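Local coordinates for protein octopine dehydrogenase (PDB 3IQD) that catalyses the NADH-dependent reductive condensation of L-arginine with pyruvate to give D-octopine, and the reverse oxidation, at residues Ala135-Ser140 with Ala175-Pro180. Sequence-based numbering, arbitrary orientation.
Sequences AVSMMS and AKTVDP
S137 meets T177 through its hydroxyl end: OG lies 3.4 Å from the methyl CG2 of T177, a van der Waals contact, because a methyl offers no hydrogen bond; OG takes its own bond from the backbone N of G173. Serine suits this place, small enough to sit under the loop and polar enough to bind it. T177 turns its two branches to different tasks. With chi1 at 69°, CG2 stands anti to the carbonyl carbon and faces the strand, while OG1 donates to V178 O at 2.7 Å, tilted from the carbonyl plane. A valine in its place would probably leave V178 O without this hydroxyl donor and the loop backbone less firmly held. M139, its CG anti to the backbone N (chi1 -154°), spans to P180 with a long unbranched chain: SD is 3.8 Å from P180 CB, and CE ends 3.6 Å from P180 O. At the other end, A175 N donates to a lone pair of A135 O at 3.0 Å, where small alanines let the backbones come close. L170 and L111 also touch both S137 and P180, and D179 N-caps helix 180-188. The contact thus packs the loop between strand 161-171 and that helix over strand 137-141, within the NADH-binding Rossmann-type domain.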
# COMPACT_ATOMS: atom_id res chain seq x y z
N ALA A 135 -20.53 -1.38 -9.11
CA ALA A 135 -21.54 -1.22 -8.07
C ALA A 135 -20.91 -0.81 -6.74
O ALA A 135 -21.37 0.14 -6.10
CB ALA A 135 -22.34 -2.51 -7.92
N VAL A 136 -19.87 -1.53 -6.35
CA VAL A 136 -19.13 -1.27 -5.10
C VAL A 136 -18.27 0.00 -5.16
O VAL A 136 -18.08 0.59 -6.23
CB VAL A 136 -18.23 -2.47 -4.71
CG1 VAL A 136 -19.08 -3.72 -4.49
CG2 VAL A 136 -17.15 -2.71 -5.76
N SER A 137 -17.77 0.41 -4.00
CA SER A 137 -16.80 1.51 -3.93
C SER A 137 -15.44 0.97 -3.52
O SER A 137 -15.34 0.05 -2.70
CB SER A 137 -17.26 2.59 -2.96
OG SER A 137 -18.42 3.25 -3.45
N MET A 138 -14.39 1.53 -4.10
CA MET A 138 -13.04 1.07 -3.85
C MET A 138 -12.22 2.16 -3.18
O MET A 138 -12.01 3.23 -3.75
CB MET A 138 -12.40 0.61 -5.16
CG MET A 138 -13.16 -0.52 -5.84
SD MET A 138 -12.53 -0.93 -7.47
CE MET A 138 -13.24 0.39 -8.47
N MET A 139 -11.77 1.89 -1.96
CA MET A 139 -11.04 2.87 -1.15
C MET A 139 -9.58 2.48 -1.01
O MET A 139 -9.27 1.36 -0.59
CB MET A 139 -11.69 2.99 0.23
CG MET A 139 -11.47 4.32 0.93
SD MET A 139 -12.42 4.39 2.45
CE MET A 139 -12.09 6.06 3.00
N SER A 140 -8.67 3.39 -1.34
CA SER A 140 -7.25 3.09 -1.32
C SER A 140 -6.49 3.97 -0.33
O SER A 140 -6.41 5.19 -0.51
CB SER A 140 -6.65 3.23 -2.72
OG SER A 140 -7.09 2.18 -3.57
N ALA A 175 -23.85 1.90 -6.23
CA ALA A 175 -24.48 1.58 -4.94
C ALA A 175 -24.04 2.52 -3.83
O ALA A 175 -22.88 2.90 -3.75
CB ALA A 175 -24.19 0.14 -4.56
N LYS A 176 -24.99 2.87 -2.96
CA LYS A 176 -24.68 3.72 -1.81
C LYS A 176 -24.09 2.88 -0.70
O LYS A 176 -24.76 2.02 -0.13
CB LYS A 176 -25.92 4.45 -1.30
CG LYS A 176 -26.41 5.57 -2.20
CD LYS A 176 -27.45 6.44 -1.49
CE LYS A 176 -28.69 5.65 -1.07
NZ LYS A 176 -29.77 6.54 -0.55
N THR A 177 -22.82 3.13 -0.42
CA THR A 177 -22.13 2.48 0.68
C THR A 177 -22.39 3.27 1.96
O THR A 177 -22.94 4.37 1.94
CB THR A 177 -20.61 2.44 0.41
OG1 THR A 177 -20.07 3.76 0.46
CG2 THR A 177 -20.31 1.85 -0.96
N VAL A 178 -21.99 2.70 3.10
CA VAL A 178 -21.83 3.48 4.31
C VAL A 178 -20.78 4.55 3.99
O VAL A 178 -19.98 4.36 3.07
CB VAL A 178 -21.38 2.60 5.51
CG1 VAL A 178 -22.50 1.64 5.91
CG2 VAL A 178 -20.10 1.83 5.18
N ASP A 179 -20.79 5.67 4.71
CA ASP A 179 -19.87 6.75 4.37
C ASP A 179 -18.41 6.32 4.55
O ASP A 179 -17.99 6.05 5.68
CB ASP A 179 -20.15 8.01 5.17
CG ASP A 179 -19.38 9.20 4.64
OD1 ASP A 179 -19.64 9.61 3.49
OD2 ASP A 179 -18.50 9.72 5.38
N PRO A 180 -17.65 6.25 3.45
CA PRO A 180 -16.28 5.73 3.46
C PRO A 180 -15.37 6.39 4.50
O PRO A 180 -14.80 5.68 5.34
CB PRO A 180 -15.79 6.02 2.04
CG PRO A 180 -17.02 5.97 1.22
CD PRO A 180 -18.05 6.65 2.09